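Local coordinates for protein polysaccharide Lyase Family 6 (Bacteroides cellulosilyticus, PDB 6QPS) that probably cleaves the mannuronate-rich chains of alginate by beta-elimination, as a calcium-binding family 6 polysaccharide lyase of a human gut bacterium, at residues L101-F106 with M132-I137; N164-C169 with D197-G202; V319-R324 with L336-R341; I245-S250 with V268-H273. All coordinates share one frame; numbering follows the deposited sequence. Where two conformers were deposited one is given.

Contact 1: L101-F106 with M132-I137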
# COMPACT_ATOMS: atom_id res chain seq x y z
N LEU A 101 16.56 12.47 1.59
CA LEU A 101 15.93 13.52 0.80
C LEU A 101 14.82 14.14 1.62
O LEU A 101 13.99 13.40 2.19
CB LEU A 101 15.29 12.92 -0.45
CG LEU A 101 16.21 12.54 -1.62
CD1 LEU A 101 17.07 11.37 -1.27
CD2 LEU A 101 15.36 12.25 -2.86
N GLU A 102 14.75 15.47 1.64
CA GLU A 102 13.77 16.19 2.45
C GLU A 102 13.19 17.39 1.72
O GLU A 102 13.93 18.21 1.16
CB GLU A 102 14.39 16.76 3.75
CG GLU A 102 15.16 15.81 4.64
CD GLU A 102 15.79 16.53 5.84
OE1 GLU A 102 15.68 17.78 5.94
OE2 GLU A 102 16.43 15.86 6.67
N ASP A 103 11.88 17.59 1.85
CA ASP A 103 11.24 18.85 1.49
C ASP A 103 11.34 19.19 0.00
O ASP A 103 11.27 20.37 -0.36
CB ASP A 103 11.77 20.00 2.35
CG ASP A 103 11.34 19.90 3.81
OD1 ASP A 103 10.21 19.42 4.08
OD2 ASP A 103 12.11 20.33 4.69
N LEU A 104 11.46 18.19 -0.86
CA LEU A 104 11.55 18.40 -2.31
C LEU A 104 10.18 18.22 -2.95
O LEU A 104 9.40 17.36 -2.54
CB LEU A 104 12.53 17.40 -2.93
CG LEU A 104 13.99 17.54 -2.47
CD1 LEU A 104 14.82 16.41 -3.05
CD2 LEU A 104 14.60 18.89 -2.84
N LEU A 105 9.92 18.99 -4.00
CA LEU A 105 8.68 18.90 -4.76
C LEU A 105 8.98 18.40 -6.16
O LEU A 105 9.49 19.17 -6.99
CB LEU A 105 8.00 20.26 -4.81
CG LEU A 105 6.81 20.43 -5.75
CD1 LEU A 105 5.71 19.44 -5.55
CD2 LEU A 105 6.20 21.83 -5.58
N PHE A 106 8.62 17.15 -6.44
CA PHE A 106 8.71 16.57 -7.77
C PHE A 106 7.37 16.84 -8.45
O PHE A 106 6.34 16.30 -8.04
CB PHE A 106 9.03 15.07 -7.73
CG PHE A 106 10.35 14.73 -7.07
CD1 PHE A 106 10.44 14.53 -5.71
CD2 PHE A 106 11.51 14.61 -7.82
CE1 PHE A 106 11.66 14.22 -5.11
CE2 PHE A 106 12.73 14.30 -7.21
CZ PHE A 106 12.80 14.11 -5.86
N MET A 132 13.31 9.05 2.51
CA MET A 132 12.66 10.14 1.80
C MET A 132 11.53 10.64 2.68
O MET A 132 10.61 9.88 3.00
CB MET A 132 12.15 9.66 0.43
CG MET A 132 11.33 10.68 -0.30
SD MET A 132 10.42 9.96 -1.72
CE MET A 132 11.74 9.43 -2.74
N THR A 133 11.60 11.92 3.10
CA THR A 133 10.66 12.47 4.07
C THR A 133 10.18 13.85 3.63
O THR A 133 10.95 14.67 3.12
CB THR A 133 11.27 12.47 5.48
OG1 THR A 133 10.26 12.86 6.41
CG2 THR A 133 12.45 13.44 5.61
N ARG A 134 8.88 14.09 3.82
CA ARG A 134 8.29 15.41 3.55
C ARG A 134 8.52 15.84 2.10
O ARG A 134 8.70 17.03 1.82
CB ARG A 134 8.81 16.48 4.51
CG ARG A 134 8.72 16.10 5.97
CD ARG A 134 9.08 17.26 6.88
NE ARG A 134 10.37 17.88 6.56
CZ ARG A 134 11.53 17.56 7.12
NH1 ARG A 134 11.60 16.60 8.03
NH2 ARG A 134 12.63 18.20 6.76
N CYS A 135 8.45 14.89 1.18
CA CYS A 135 8.54 15.16 -0.25
C CYS A 135 7.18 14.97 -0.91
O CYS A 135 6.31 14.27 -0.39
CB CYS A 135 9.57 14.24 -0.92
SG CYS A 135 11.27 14.61 -0.43
N VAL A 136 7.01 15.61 -2.06
CA VAL A 136 5.82 15.47 -2.88
C VAL A 136 6.21 14.91 -4.24
O VAL A 136 7.22 15.31 -4.83
CB VAL A 136 5.13 16.84 -3.05
CG1 VAL A 136 4.04 16.77 -4.13
CG2 VAL A 136 4.53 17.36 -1.74
N ILE A 137 5.39 13.98 -4.74
CA ILE A 137 5.41 13.59 -6.15
C ILE A 137 3.99 13.80 -6.67
O ILE A 137 3.04 13.11 -6.24
CB ILE A 137 5.85 12.14 -6.35
CG1 ILE A 137 7.21 11.87 -5.71
CG2 ILE A 137 5.90 11.81 -7.86
CD1 ILE A 137 7.75 10.43 -5.90
O HOH W 1 14.59 16.52 8.94
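Arg134 sets the edge of its guanidinium against the carboxylate of Asp103, giving one nitrogen to each oxygen: NE bonds Asp103 OD1 at 2.9 Å and NH2 bonds Asp103 OD2 at 3.0 Å. Both oxygens lie close to the guanidinium plane, but the two flat groups are turned 51° apart, and the nitrogens come from above the carboxylate plane. A bend about the CG-CD bond of the arginine (chi3 -53°) brings NE to this side-on grip. Arg134 NH2 also reaches Glu102 OE1, at 3.2 Å, in a weak, bent bond of a second salt bridge. Glu102 runs alongside Arg134 and points the same way, its CG against the methyl of Thr133. A water accepts from Arg134 NH1 and donates weakly to Glu102 OE2, an oxygen that also binds Gln100. The cation is thus shared between two carboxylates.

At the turn between the paired strands, Cys135 SG takes a weak bond from Leu104 N at 3.6 Å. The parallel ladder then resumes, with Val136 N bonded to Leu104 O and Phe106 N to Val136 O. Leu105 and Val136 lie side by side, their CD1 and CG1 methyls tightly packed at 3.5 Å. On the other face, Phe106 turns a ring edge to Val136 O, while Ile137 CG1 sits obliquely 4.2 Å from Phe106 CD1.

Strands 99-111 and 131-138 are neighbours in successive coils of the parallel beta-helix. Phe106 and Ile137 pack on strand 115-118, strand 74-78 adjoins Glu102 and Leu104, and Val136 meets the loop carrying Pro450 and Trp452.

Contact 2: N164-C169 with D197-G202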
# COMPACT_ATOMS: atom_id res chain seq x y z
N ASN A 164 15.22 0.99 4.68
CA ASN A 164 14.90 2.30 4.13
C ASN A 164 13.51 2.73 4.59
O ASN A 164 12.73 1.92 5.11
CB ASN A 164 15.01 2.27 2.60
CG ASN A 164 16.45 1.98 2.14
OD1 ASN A 164 17.41 2.53 2.69
ND2 ASN A 164 16.59 1.13 1.13
N ARG A 165 13.24 4.02 4.44
CA ARG A 165 12.01 4.61 4.96
C ARG A 165 11.46 5.66 4.01
O ARG A 165 12.20 6.53 3.53
CB ARG A 165 12.24 5.23 6.35
CG ARG A 165 10.98 5.82 7.02
CD ARG A 165 11.29 6.25 8.47
NE ARG A 165 10.09 6.85 9.05
CZ ARG A 165 10.08 7.83 9.94
NH1 ARG A 165 11.21 8.32 10.41
NH2 ARG A 165 8.91 8.35 10.33
N ILE A 166 10.16 5.58 3.74
CA ILE A 166 9.40 6.61 3.03
C ILE A 166 8.34 7.12 4.01
O ILE A 166 7.46 6.35 4.42
CB ILE A 166 8.69 6.02 1.79
CG1 ILE A 166 9.67 5.25 0.89
CG2 ILE A 166 7.96 7.12 1.01
CD1 ILE A 166 10.76 6.05 0.28
N ASP A 167 8.39 8.41 4.35
CA ASP A 167 7.46 8.91 5.37
C ASP A 167 7.08 10.37 5.16
O ASP A 167 7.86 11.20 4.66
CB ASP A 167 8.03 8.71 6.80
CG ASP A 167 9.23 9.61 7.08
OD1 ASP A 167 10.36 9.23 6.70
OD2 ASP A 167 9.07 10.74 7.63
N HIS A 168 5.87 10.70 5.61
CA HIS A 168 5.38 12.08 5.57
C HIS A 168 5.44 12.67 4.17
O HIS A 168 5.61 13.88 4.00
CB HIS A 168 6.07 12.96 6.61
CG HIS A 168 5.86 12.49 8.02
ND1 HIS A 168 6.73 11.65 8.66
CD2 HIS A 168 4.86 12.76 8.91
CE1 HIS A 168 6.28 11.41 9.89
NE2 HIS A 168 5.15 12.07 10.06
N CYS A 169 5.21 11.85 3.14
CA CYS A 169 5.19 12.29 1.75
C CYS A 169 3.76 12.34 1.22
O CYS A 169 2.82 11.80 1.82
CB CYS A 169 6.02 11.34 0.88
SG CYS A 169 7.82 11.39 1.16
N ASP A 197 5.43 4.97 6.22
CA ASP A 197 4.58 5.48 7.28
C ASP A 197 4.21 6.95 7.11
O ASP A 197 5.00 7.77 6.63
CB ASP A 197 5.22 5.27 8.68
CG ASP A 197 6.47 6.13 8.90
OD1 ASP A 197 7.51 5.85 8.30
OD2 ASP A 197 6.38 7.14 9.65
N HIS A 198 3.00 7.28 7.55
CA HIS A 198 2.53 8.67 7.59
C HIS A 198 2.53 9.35 6.21
O HIS A 198 2.65 10.58 6.12
CB HIS A 198 3.29 9.52 8.61
CG HIS A 198 3.20 9.00 10.00
ND1 HIS A 198 2.15 9.28 10.86
CD2 HIS A 198 4.05 8.22 10.70
CE1 HIS A 198 2.37 8.69 12.02
NE2 HIS A 198 3.51 8.03 11.95
N ASN A 199 2.35 8.58 5.14
CA ASN A 199 2.23 9.15 3.81
C ASN A 199 0.77 9.33 3.43
O ASN A 199 -0.12 8.64 3.95
CB ASN A 199 2.92 8.25 2.79
CG ASN A 199 4.35 8.02 3.12
OD1 ASN A 199 5.18 8.91 3.00
ND2 ASN A 199 4.66 6.81 3.52
N PHE A 200 0.53 10.28 2.52
CA PHE A 200 -0.78 10.52 1.93
C PHE A 200 -0.70 10.14 0.45
O PHE A 200 -0.07 10.84 -0.36
CB PHE A 200 -1.17 12.00 2.12
CG PHE A 200 -2.65 12.28 1.88
CD1 PHE A 200 -3.16 12.36 0.60
CD2 PHE A 200 -3.50 12.48 2.95
CE1 PHE A 200 -4.51 12.64 0.39
CE2 PHE A 200 -4.85 12.75 2.75
CZ PHE A 200 -5.34 12.81 1.47
N PHE A 201 -1.32 9.02 0.11
CA PHE A 201 -1.41 8.55 -1.27
C PHE A 201 -2.74 9.09 -1.80
O PHE A 201 -3.80 8.63 -1.39
CB PHE A 201 -1.35 7.02 -1.33
CG PHE A 201 -0.05 6.44 -0.83
CD1 PHE A 201 0.06 6.03 0.48
CD2 PHE A 201 1.05 6.29 -1.66
CE1 PHE A 201 1.23 5.51 0.97
CE2 PHE A 201 2.24 5.73 -1.18
CZ PHE A 201 2.33 5.36 0.14
N GLY A 202 -2.68 10.14 -2.63
CA GLY A 202 -3.87 10.80 -3.14
C GLY A 202 -4.43 10.20 -4.42
O GLY A 202 -4.15 9.05 -4.80
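His168 offers one face of its imidazole to CB of His198, which stands 3.6 Å from the ring centroid in a CH-pi contact. The two imidazoles are nearly parallel (2°) but slid apart, with centroids separated by 4.8 Å and little overlap. The His168 ring is held by ND1, which donates in its plane to the anti lone pair of Asp167 OD2 at 2.7 Å; that carboxylate also binds Thr133 and Arg131.

Beside the histidines, Arg165 grips Asp197 side-on, NE to OD1 and NH2 to OD2, both at 2.9 Å, with the flat groups almost coplanar (19°). The extended arginine chain brings its guanidinium squarely to both oxygens, while the Asp167 carboxylate lies over the rim of one guanidinium face, a contact of charges with no N-H aimed at it. A leucine in place of Arg165 would probably leave Asp197 without its two-nitrogen mate and take one positive charge from beside the two neighbouring aspartates.

Asn199 ties the turns together: its ND2 donates to Ile166 O at 3.0 Å, from above the carbonyl plane, and its OD1 accepts from Cys169 N at 2.9 Å. Asn234 OD1 takes the backbone N-H of Asn199 in turn. Such asparagine repeats at stacked turns resemble the asparagine ladders of pectate lyase-like parallel beta-helices.

Contact 3: V319-R324 with L336-R341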
# COMPACT_ATOMS: atom_id res chain seq x y z
N VAL A 319 -11.11 -19.49 -3.09
CA VAL A 319 -10.54 -20.82 -3.35
C VAL A 319 -9.17 -20.65 -3.99
O VAL A 319 -8.84 -19.60 -4.55
CB VAL A 319 -11.45 -21.69 -4.23
CG1 VAL A 319 -12.80 -21.91 -3.59
CG2 VAL A 319 -11.59 -21.09 -5.65
N GLY A 320 -8.36 -21.71 -3.91
CA GLY A 320 -7.10 -21.73 -4.61
C GLY A 320 -7.07 -22.73 -5.75
O GLY A 320 -7.92 -23.62 -5.81
N VAL A 321 -6.09 -22.58 -6.63
CA VAL A 321 -5.84 -23.52 -7.70
C VAL A 321 -4.78 -24.52 -7.29
O VAL A 321 -4.86 -25.69 -7.67
CB VAL A 321 -5.43 -22.76 -8.99
CG1 VAL A 321 -5.09 -23.73 -10.11
CG2 VAL A 321 -6.53 -21.79 -9.43
N TYR A 322 -3.75 -24.07 -6.56
CA TYR A 322 -2.64 -24.92 -6.16
C TYR A 322 -2.41 -24.84 -4.66
O TYR A 322 -2.85 -23.91 -3.99
CB TYR A 322 -1.33 -24.54 -6.88
CG TYR A 322 -1.44 -24.60 -8.37
CD1 TYR A 322 -1.51 -25.82 -9.02
CD2 TYR A 322 -1.49 -23.44 -9.15
CE1 TYR A 322 -1.63 -25.89 -10.39
CE2 TYR A 322 -1.61 -23.50 -10.52
CZ TYR A 322 -1.69 -24.73 -11.13
OH TYR A 322 -1.81 -24.81 -12.50
N GLU A 323 -1.71 -25.85 -4.15
CA GLU A 323 -1.20 -25.75 -2.79
C GLU A 323 0.00 -24.81 -2.76
O GLU A 323 0.62 -24.53 -3.78
CB GLU A 323 -0.74 -27.13 -2.29
CG GLU A 323 -1.74 -28.28 -2.47
CD GLU A 323 -2.92 -28.22 -1.52
OE1 GLU A 323 -3.02 -27.29 -0.69
OE2 GLU A 323 -3.77 -29.13 -1.61
N ARG A 324 0.35 -24.34 -1.57
CA ARG A 324 1.61 -23.63 -1.40
C ARG A 324 2.75 -24.50 -1.91
O ARG A 324 2.84 -25.68 -1.54
CB ARG A 324 1.82 -23.33 0.08
CG ARG A 324 3.20 -22.87 0.45
CD ARG A 324 3.23 -22.39 1.92
NE ARG A 324 4.58 -22.12 2.37
CZ ARG A 324 4.92 -21.92 3.63
NH1 ARG A 324 3.99 -21.97 4.57
NH2 ARG A 324 6.20 -21.69 3.94
N LEU A 336 3.59 -19.49 -9.89
CA LEU A 336 3.45 -18.57 -8.78
C LEU A 336 2.46 -17.44 -9.06
O LEU A 336 1.99 -16.80 -8.13
CB LEU A 336 4.83 -18.03 -8.43
CG LEU A 336 5.81 -19.07 -7.89
CD1 LEU A 336 7.18 -18.43 -7.66
CD2 LEU A 336 5.28 -19.71 -6.62
N THR A 337 2.15 -17.18 -10.33
CA THR A 337 1.17 -16.17 -10.70
C THR A 337 -0.27 -16.62 -10.52
O THR A 337 -1.18 -15.80 -10.71
CB THR A 337 1.36 -15.82 -12.18
OG1 THR A 337 1.34 -17.02 -12.96
CG2 THR A 337 2.70 -15.14 -12.42
N SER A 338 -0.51 -17.89 -10.15
CA SER A 338 -1.86 -18.41 -9.94
C SER A 338 -2.37 -18.05 -8.55
O SER A 338 -2.02 -16.98 -8.03
CB SER A 338 -1.87 -19.93 -10.23
OG SER A 338 -3.19 -20.43 -10.19
N TYR A 339 -3.26 -18.87 -7.99
CA TYR A 339 -3.89 -18.63 -6.70
C TYR A 339 -3.63 -19.84 -5.81
O TYR A 339 -3.79 -20.98 -6.26
CB TYR A 339 -5.42 -18.43 -6.85
CG TYR A 339 -5.78 -17.20 -7.67
CD1 TYR A 339 -5.89 -17.27 -9.05
CD2 TYR A 339 -5.98 -15.97 -7.05
CE1 TYR A 339 -6.19 -16.13 -9.80
CE2 TYR A 339 -6.27 -14.84 -7.79
CZ TYR A 339 -6.39 -14.93 -9.16
OH TYR A 339 -6.68 -13.81 -9.91
N HIS A 340 -3.25 -19.59 -4.56
CA HIS A 340 -2.84 -20.64 -3.64
C HIS A 340 -3.81 -20.75 -2.47
O HIS A 340 -4.35 -19.75 -1.99
CB HIS A 340 -1.38 -20.42 -3.21
CG HIS A 340 -0.44 -20.46 -4.37
ND1 HIS A 340 -0.24 -19.38 -5.20
CD2 HIS A 340 0.30 -21.47 -4.88
CE1 HIS A 340 0.63 -19.71 -6.14
NE2 HIS A 340 0.96 -20.98 -5.98
N ARG A 341 -4.03 -22.00 -2.03
CA ARG A 341 -5.04 -22.30 -1.03
C ARG A 341 -4.97 -21.38 0.20
O ARG A 341 -3.89 -21.10 0.75
CB ARG A 341 -4.91 -23.76 -0.57
CG ARG A 341 -6.09 -24.23 0.28
CD ARG A 341 -5.78 -25.54 1.04
NE ARG A 341 -5.66 -26.73 0.21
CZ ARG A 341 -6.66 -27.57 -0.08
NH1 ARG A 341 -7.89 -27.34 0.34
NH2 ARG A 341 -6.41 -28.65 -0.80
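Glu323 and Arg341 meet in a two-pronged salt bridge, NE to OE1 and NH2 to OE2, both at 2.8 Å and both nearly straight. The side chains run side by side in the same direction, and the carboxylate is turned only 21° from the guanidinium; each oxygen is met on its syn side, somewhat out of the carboxylate plane. Glu323 folds at chi2 (-74°) and the arginine at chi3 to bring the two flat ends edge to edge. An alanine in place of Arg341 is likely to take both of these bonds from the Glu323 carboxylate, whose ion pair to Lys366 is long and weak.

Behind this pair, the backbones fasten the segments. Tyr339 O accepts from Tyr322 N at 3.1 Å and from Val321 N at 2.8 Å, the second donor standing above the carbonyl plane, while Arg341 N binds Tyr322 O. Ser338 CB lies at the edge of the Tyr322 ring, 3.6 Å from CE2, and Val321 CG1 covers part of one ring face. His340 turns the edge of its ring to Glu323 O, with CD2 3.3 Å away. Gly320 lies so close to the backbone of His340 and Arg341 that a CB there would clash.

Farther out, Arg341 NH1 binds Met367 O. Tyr339 has cation-pi partners in Arg318 and Arg270, and Arg270 also donates to Ser338 O. Both segments belong to the long loop between strands 313-318 and 345-353. Its Tyr339 side chain lies about 8 Å from those of the calcium ligands Asn210 and Glu244, an arrangement consistent with a loop bordering the substrate groove of a beta-helical lyase.

Contact 4: I245-S250 with V268-H273. With ACT (acetate ion), chain D.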
# COMPACT_ATOMS: atom_id res chain seq x y z
N ILE A 245 -5.52 -1.58 -4.27
CA ILE A 245 -4.81 -0.41 -3.75
C ILE A 245 -3.41 -0.82 -3.32
O ILE A 245 -2.40 -0.24 -3.76
CB ILE A 245 -5.59 0.21 -2.57
CG1 ILE A 245 -7.03 0.58 -2.94
CG2 ILE A 245 -4.81 1.41 -2.03
CD1 ILE A 245 -7.86 0.87 -1.70
N ILE A 246 -3.34 -1.84 -2.46
CA ILE A 246 -2.10 -2.46 -2.04
C ILE A 246 -2.17 -3.91 -2.48
O ILE A 246 -3.12 -4.63 -2.13
CB ILE A 246 -1.89 -2.40 -0.52
CG1 ILE A 246 -1.96 -0.95 -0.00
CG2 ILE A 246 -0.57 -3.07 -0.16
CD1 ILE A 246 -1.77 -0.86 1.52
N SER A 247 -1.18 -4.34 -3.26
CA SER A 247 -1.03 -5.73 -3.70
C SER A 247 0.15 -6.34 -2.94
O SER A 247 1.32 -6.07 -3.24
CB SER A 247 -0.82 -5.73 -5.20
OG SER A 247 -0.72 -7.01 -5.75
N VAL A 248 -0.16 -7.12 -1.91
CA VAL A 248 0.86 -7.79 -1.10
C VAL A 248 1.25 -9.09 -1.82
O VAL A 248 0.38 -9.94 -2.05
CB VAL A 248 0.36 -8.08 0.33
CG1 VAL A 248 1.50 -8.70 1.14
CG2 VAL A 248 -0.17 -6.81 1.02
N LYS A 249 2.52 -9.22 -2.20
CA LYS A 249 3.02 -10.35 -2.97
C LYS A 249 4.34 -10.88 -2.37
O LYS A 249 5.32 -11.11 -3.09
CB LYS A 249 3.19 -9.97 -4.45
CG LYS A 249 1.86 -9.73 -5.17
CD LYS A 249 2.06 -9.38 -6.65
CE LYS A 249 0.79 -9.60 -7.45
NZ LYS A 249 0.95 -9.23 -8.89
N SER A 250 4.36 -11.07 -1.05
CA SER A 250 5.53 -11.58 -0.32
C SER A 250 5.07 -11.87 1.11
O SER A 250 3.89 -11.73 1.44
CB SER A 250 6.72 -10.63 -0.40
OG SER A 250 6.36 -9.35 0.12
N VAL A 268 -5.14 -6.30 -0.66
CA VAL A 268 -5.17 -7.66 -1.21
C VAL A 268 -3.94 -8.45 -0.81
O VAL A 268 -2.81 -8.07 -1.15
CB VAL A 268 -5.33 -7.64 -2.73
CG1 VAL A 268 -5.43 -9.05 -3.31
CG2 VAL A 268 -6.56 -6.79 -3.12
N CYS A 269 -4.16 -9.58 -0.12
CA CYS A 269 -3.11 -10.55 0.20
C CYS A 269 -3.04 -11.47 -1.02
O CYS A 269 -3.63 -12.56 -1.05
CB CYS A 269 -3.47 -11.34 1.46
SG CYS A 269 -3.30 -10.36 2.98
N ARG A 270 -2.35 -10.99 -2.07
CA ARG A 270 -2.42 -11.62 -3.39
C ARG A 270 -1.52 -12.84 -3.51
O ARG A 270 -1.96 -13.90 -3.99
CB ARG A 270 -2.13 -10.60 -4.50
CG ARG A 270 -2.15 -11.21 -5.90
CD ARG A 270 -3.52 -11.79 -6.28
NE ARG A 270 -3.45 -12.48 -7.56
CZ ARG A 270 -3.16 -13.77 -7.72
NH1 ARG A 270 -2.95 -14.53 -6.65
NH2 ARG A 270 -3.08 -14.30 -8.93
N HIS A 271 -0.25 -12.69 -3.11
CA HIS A 271 0.68 -13.81 -3.08
C HIS A 271 1.48 -13.70 -1.78
O HIS A 271 1.59 -12.63 -1.19
CB HIS A 271 1.71 -13.78 -4.23
CG HIS A 271 1.16 -13.79 -5.63
ND1 HIS A 271 0.28 -14.74 -6.11
CD2 HIS A 271 1.51 -13.02 -6.69
CE1 HIS A 271 0.07 -14.52 -7.40
NE2 HIS A 271 0.81 -13.49 -7.78
N GLY A 272 2.07 -14.82 -1.35
CA GLY A 272 2.81 -14.87 -0.10
C GLY A 272 1.95 -15.05 1.15
O GLY A 272 0.71 -14.94 1.14
N HIS A 273 2.63 -15.34 2.26
CA HIS A 273 2.02 -15.94 3.45
C HIS A 273 2.37 -15.15 4.71
O HIS A 273 3.35 -14.39 4.76
CB HIS A 273 2.48 -17.42 3.61
CG HIS A 273 2.49 -18.15 2.31
ND1 HIS A 273 1.33 -18.49 1.63
CD2 HIS A 273 3.52 -18.53 1.52
CE1 HIS A 273 1.67 -19.09 0.50
NE2 HIS A 273 2.99 -19.08 0.39
C ACT D . 4.00 -10.08 -10.79
O ACT D . 3.57 -10.06 -9.64
OXT ACT D . 4.67 -10.97 -11.37
CH3 ACT D . 3.62 -8.89 -11.66
O HOH W 2 0.21 -11.91 -10.09
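Strands 247-249 and 268-271 run parallel at 36° to each other, in register until a beta bulge after Val248 shifts the pairing by one residue, so that Val248 O accepts from both Arg270 N (2.9 Å) and His271 N (3.0 Å). They belong to successive coils of the parallel beta-helix that characterises this lyase family. Before the bulge, Val268 N bonds Ile246 O and Val248 N bonds Val268 O.

Beyond it, Lys249 and His271 project side by side from the same face of the ladder. The lysine chain is extended beyond CG (chi2 -179°), which draws its CG and CE past the imidazole; CE comes within 3.6 Å of His271 CD2. Arg270 crosses the same chain, its CG 3.7 Å from Lys249 CE. That CG also sits over the centre of the His271 ring, and residues Ser338 and Tyr339 of the 336-341 loop take up the guanidinium beyond.

The edge of the calcium site is close by: Ser247 OG bonds Glu244 OE2, a carboxylate of that metal site. On the backbone, Gly272 passes Ser250 O so closely that a CB would collide with it.

One water joins the ends of two side chains, accepting from Lys249 NZ at 3.0 Å and lying 2.9 Å from His271 NE2. An acetate, probably from the crystallisation liquor and also bonded to Ser220 OG, takes a hydrogen bond from Lys249 NZ to its O at 2.8 Å.

The contacts fall into two touching pairs. Contacts 1 and 2 share neighbouring coils, and Thr133 OG1 probably bonds Asp167 OD2 at 2.7 Å between them; both lie away from the calcium site. Contacts 3 and 4, with centres about 13 Å apart, meet where Ser338 O faces Arg270 NH1 at 3.0 Å, so the long loop is fastened to the coil beside the metal. The Ser247 side chain is about 5 Å from the calcium ion and that of Tyr339 about 9 Å. Contacts 2 and 4 come within about 7 Å at their nearest atoms, whereas contacts 1 and 3, centres about 39 Å apart, lie on opposite sides of the chain's centre.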